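Local coordinates for protein azurocidin (Homo sapiens, PDB 1FY3) that is a serine protease homolog that kills many species of Gram-negative bacteria, attracts monocytes and fibroblasts, and binds heparin, at residues I107-L112 and E182-G187; A115-G120 and F203-L208. The protein carries 1 engineered substitution. One frame throughout, in Å; residues are numbered along the deposited sequence.

Contact 1. Residues I107-L112 and E182-G187; sequences ILPLPL and EGLAHG
Pro109 O accepts the Ala185 N-H, the single hydrogen bond between the two segments. The N...O distance is 3.0 Å; the N-H...O angle is 162° and the C=O...N angle 163°, so the N-H points almost straight at the oxygen and arrives close to the carbonyl direction. The same oxygen also meets Leu184 CA at 3.5 Å, a CA-H...O contact that puts two donors of consecutive residues on one acceptor.

Apolar contacts gather on Ala185 CB and on Leu184. Leu108 carries its CG anti to the backbone N (chi1 179°), which brings CD2 to 3.3 Å from Ala185 CB, tighter than usual van der Waals contact. Leu110 has its CA-CB bond directed away, yet its CD2 turns back to reach the same methyl. Pro109 and Leu184 cross nearly at right angles, Pro109 CB lying 3.8 Å from Leu184 CD1.

In the chymotrypsin-like fold, residues 107-112 belong to the long connection between the two barrels, and 184-187 begin a strand of the second one. Leu108 is bonded through its backbone to Leu30 of the first barrel, so this connection touches both. Ala185 is the centre of an inverse gamma turn, closed by a weak bond from His186 N to Leu184 O, and His186 with Gly187 forms a classic beta bulge opposite Leu179.

Pro111 makes two further contacts. Its CG sits over one face of the His186 ring, 4.2 Å from the centroid, a CH-pi contact displaced toward the rim. Its CD presses to 3.0 Å on Ala185 O, a buried carbonyl for which the model offers no hydrogen-bond partner.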
# COMPACT_ATOMS: atom_id res chain seq x y z
N ILE A 107 -8.97 -9.75 -1.77
CA ILE A 107 -9.22 -8.52 -1.03
C ILE A 107 -8.52 -8.54 0.31
O ILE A 107 -8.54 -9.55 1.02
CB ILE A 107 -10.71 -8.37 -0.80
CG1 ILE A 107 -11.40 -8.08 -2.13
CG2 ILE A 107 -10.96 -7.27 0.25
CD1 ILE A 107 -12.94 -8.16 -2.05
N LEU A 108 -7.93 -7.42 0.70
CA LEU A 108 -7.27 -7.33 2.00
C LEU A 108 -8.24 -6.67 2.97
O LEU A 108 -8.71 -5.57 2.75
CB LEU A 108 -6.02 -6.45 1.88
CG LEU A 108 -5.23 -6.24 3.17
CD1 LEU A 108 -4.65 -7.56 3.68
CD2 LEU A 108 -4.08 -5.27 2.88
N PRO A 109 -8.57 -7.36 4.03
CA PRO A 109 -9.49 -6.87 5.03
C PRO A 109 -8.94 -5.68 5.79
O PRO A 109 -7.73 -5.54 5.96
CB PRO A 109 -9.70 -8.01 6.03
CG PRO A 109 -8.84 -9.17 5.55
CD PRO A 109 -8.18 -8.77 4.25
N LEU A 110 -9.83 -4.84 6.30
CA LEU A 110 -9.43 -3.65 7.04
C LEU A 110 -9.77 -3.72 8.52
O LEU A 110 -10.66 -4.45 8.94
CB LEU A 110 -10.19 -2.40 6.51
CG LEU A 110 -10.10 -2.15 5.01
CD1 LEU A 110 -11.27 -1.26 4.60
CD2 LEU A 110 -8.77 -1.49 4.65
N PRO A 111 -9.10 -2.88 9.29
CA PRO A 111 -9.39 -2.80 10.70
C PRO A 111 -10.68 -2.00 10.89
O PRO A 111 -11.05 -1.17 10.05
CB PRO A 111 -8.23 -1.98 11.31
CG PRO A 111 -7.53 -1.27 10.17
CD PRO A 111 -7.93 -2.04 8.91
N LEU A 112 -11.34 -2.24 12.02
CA LEU A 112 -12.51 -1.47 12.40
C LEU A 112 -12.08 -0.07 12.84
O LEU A 112 -10.96 0.16 13.30
CB LEU A 112 -13.24 -2.11 13.61
CG LEU A 112 -13.89 -3.44 13.30
CD1 LEU A 112 -14.30 -4.14 14.59
CD2 LEU A 112 -15.09 -3.17 12.40
N GLU A 182 -1.49 -8.70 11.73
CA GLU A 182 -2.45 -9.65 12.19
C GLU A 182 -3.55 -9.80 11.19
O GLU A 182 -4.71 -9.80 11.56
CB GLU A 182 -2.99 -9.24 13.57
CG GLU A 182 -1.84 -8.91 14.57
CD GLU A 182 -2.23 -8.19 15.85
OE1 GLU A 182 -3.03 -7.17 15.66
OE2 GLU A 182 -1.79 -8.51 16.94
N GLY A 183 -3.14 -9.91 9.93
CA GLY A 183 -4.00 -10.11 8.78
C GLY A 183 -4.76 -8.89 8.24
O GLY A 183 -5.46 -9.04 7.25
N LEU A 184 -4.62 -7.71 8.85
CA LEU A 184 -5.36 -6.54 8.39
C LEU A 184 -4.46 -5.44 7.83
O LEU A 184 -3.28 -5.33 8.19
CB LEU A 184 -6.05 -5.92 9.63
CG LEU A 184 -7.41 -6.50 10.00
CD1 LEU A 184 -7.78 -7.77 9.26
CD2 LEU A 184 -7.67 -6.56 11.51
N ALA A 185 -5.04 -4.58 6.99
CA ALA A 185 -4.32 -3.46 6.44
C ALA A 185 -4.37 -2.33 7.46
O ALA A 185 -5.31 -1.50 7.45
CB ALA A 185 -4.92 -3.01 5.11
N HIS A 186 -3.38 -2.32 8.36
CA HIS A 186 -3.31 -1.30 9.40
C HIS A 186 -2.67 -0.00 8.93
O HIS A 186 -2.82 1.04 9.56
CB HIS A 186 -2.62 -1.84 10.65
CG HIS A 186 -3.58 -2.53 11.56
ND1 HIS A 186 -4.40 -1.81 12.40
CD2 HIS A 186 -3.84 -3.86 11.75
CE1 HIS A 186 -5.13 -2.69 13.08
NE2 HIS A 186 -4.81 -3.93 12.73
N GLY A 187 -1.93 -0.05 7.82
CA GLY A 187 -1.27 1.12 7.30
C GLY A 187 -1.14 1.13 5.77
O GLY A 187 -1.30 0.12 5.09

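Contact 2. Residues A115-G120 and F203-L208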
# COMPACT_ATOMS: atom_id res chain seq x y z
N ALA A 115 -9.37 1.03 15.53
CA ALA A 115 -8.63 -0.08 16.13
C ALA A 115 -7.19 0.33 16.30
O ALA A 115 -6.75 1.24 15.60
CB ALA A 115 -8.67 -1.32 15.25
N THR A 116 -6.46 -0.34 17.20
CA THR A 116 -5.04 -0.01 17.41
C THR A 116 -4.15 -1.22 17.33
O THR A 116 -4.57 -2.35 17.45
CB THR A 116 -4.79 0.60 18.78
OG1 THR A 116 -5.37 -0.22 19.77
CG2 THR A 116 -5.37 2.00 18.81
N VAL A 117 -2.89 -0.96 17.13
CA VAL A 117 -1.87 -1.99 17.07
C VAL A 117 -0.79 -1.49 18.02
O VAL A 117 -0.29 -0.40 17.83
CB VAL A 117 -1.39 -2.17 15.63
CG1 VAL A 117 -0.81 -0.86 15.11
CG2 VAL A 117 -0.34 -3.25 15.53
N GLU A 118 -0.53 -2.21 19.09
CA GLU A 118 0.43 -1.69 20.05
C GLU A 118 1.86 -1.79 19.57
O GLU A 118 2.19 -2.54 18.65
CB GLU A 118 0.23 -2.30 21.45
CG GLU A 118 0.49 -3.82 21.50
CD GLU A 118 0.21 -4.41 22.86
OE1 GLU A 118 -0.54 -3.63 23.61
OE2 GLU A 118 0.62 -5.51 23.21
N ALA A 119 2.74 -1.02 20.18
CA ALA A 119 4.12 -1.11 19.79
C ALA A 119 4.61 -2.53 20.03
O ALA A 119 4.15 -3.23 20.95
CB ALA A 119 4.98 -0.13 20.58
N GLY A 120 5.55 -2.98 19.17
CA GLY A 120 6.09 -4.31 19.29
C GLY A 120 5.30 -5.33 18.48
O GLY A 120 5.70 -6.49 18.35
N PHE A 203 3.45 5.06 7.99
CA PHE A 203 2.28 4.58 7.27
C PHE A 203 1.04 5.33 7.74
O PHE A 203 0.87 5.57 8.93
CB PHE A 203 2.04 3.11 7.64
CG PHE A 203 3.13 2.18 7.19
CD1 PHE A 203 4.23 1.91 8.02
CD2 PHE A 203 3.04 1.54 5.95
CE1 PHE A 203 5.23 1.04 7.61
CE2 PHE A 203 4.04 0.67 5.52
CZ PHE A 203 5.13 0.43 6.36
N THR A 204 0.15 5.66 6.83
CA THR A 204 -1.06 6.31 7.28
C THR A 204 -1.82 5.32 8.15
O THR A 204 -1.91 4.14 7.81
CB THR A 204 -1.86 6.79 6.06
OG1 THR A 204 -1.06 7.68 5.31
CG2 THR A 204 -3.16 7.48 6.48
N ARG A 205 -2.37 5.76 9.28
CA ARG A 205 -3.11 4.85 10.15
C ARG A 205 -4.50 4.55 9.58
O ARG A 205 -5.42 5.34 9.67
CB ARG A 205 -3.21 5.43 11.54
CG ARG A 205 -3.84 4.48 12.53
CD ARG A 205 -3.86 5.09 13.94
NE ARG A 205 -2.53 5.18 14.53
CZ ARG A 205 -2.00 4.21 15.27
NH1 ARG A 205 -2.64 3.07 15.56
NH2 ARG A 205 -0.77 4.38 15.75
N VAL A 206 -4.64 3.41 8.95
CA VAL A 206 -5.90 3.05 8.30
C VAL A 206 -7.13 3.05 9.21
O VAL A 206 -8.23 3.52 8.86
CB VAL A 206 -5.74 1.73 7.53
CG1 VAL A 206 -7.08 1.27 6.96
CG2 VAL A 206 -4.71 1.90 6.41
N ALA A 207 -6.97 2.51 10.41
CA ALA A 207 -8.09 2.45 11.34
C ALA A 207 -8.76 3.79 11.59
O ALA A 207 -9.92 3.85 11.99
CB ALA A 207 -7.70 1.76 12.64
N LEU A 208 -8.04 4.88 11.36
CA LEU A 208 -8.61 6.19 11.58
C LEU A 208 -9.62 6.52 10.52
O LEU A 208 -10.45 7.40 10.73
CB LEU A 208 -7.58 7.33 11.49
CG LEU A 208 -6.47 7.31 12.52
CD1 LEU A 208 -5.69 8.62 12.43
CD2 LEU A 208 -7.07 7.14 13.91
O HOH W 1 -4.54 1.81 14.30
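The last part of the inter-barrel connection of the chymotrypsin-like fold, residues 115-120, runs beside Arg205 and the turn that follows it in the second barrel, on the way to the C-terminal helix 210-217. The turn is identified by the backbone bond from Leu208 N to Arg205 O, 3.2 Å, and by helical backbone angles at 206-208.

Two places of contact can be separated. At the first, Ala207 directs its CB toward the connection and sets it 3.2 Å from Ala115 O, while Ala115 CB is 4.2 Å from Ala207 CB, an ordinary methyl-to-methyl distance. At the second, Arg205 leaves the strand fully extended over its first two torsions (chi1 -174°, chi2 178°) and bends at the third (chi3 -70°). This presents NH1 to the backbone of 115-117 with the guanidinium edge leading: Ala115 O, Thr116 CA and Val117 N all lie near its plane. Arg205 NH1 is 4.5 Å from Ala115 O, too far for a direct bond. A water closes the gap instead, accepting from Arg205 NH1 at 2.6 Å and donating to Ala115 O, also at 2.6 Å.

Elsewhere the guanidinium is held by weak bonds from Arg205 NE to Pro156 O and from Arg205 NH2 to Asn158 O, and Val159 lies against the side chain. All three guanidinium nitrogens thus have an oxygen partner, and the positive group is probably balanced by carbonyl and water dipoles, whereas the buried Val117 N faces another donor, NH1, and has no partner in the model.

In the fold
The long connection between the barrels takes part in both contacts, touching the start of strand 184-192 in contact 1 and Arg205 and the turn after it in contact 2. Strands 184-192 and 201-205 are neighbours in one sheet, and a probable hydrogen bond from Val206 N to His186 O (3.0 Å) joins the contacts directly, whose centres are 10 Å apart. Both are partly buried. Contact 1 lies nearer the centre of the chain, 11 Å against 14 Å, and buries 355 Å² against 169 Å². It combines one direct backbone bond with apolar side chains and a proline over a histidine ring. Contact 2 joins a charged side chain to a carbonyl through a water, beside the close approach of Ala115 and Ala207.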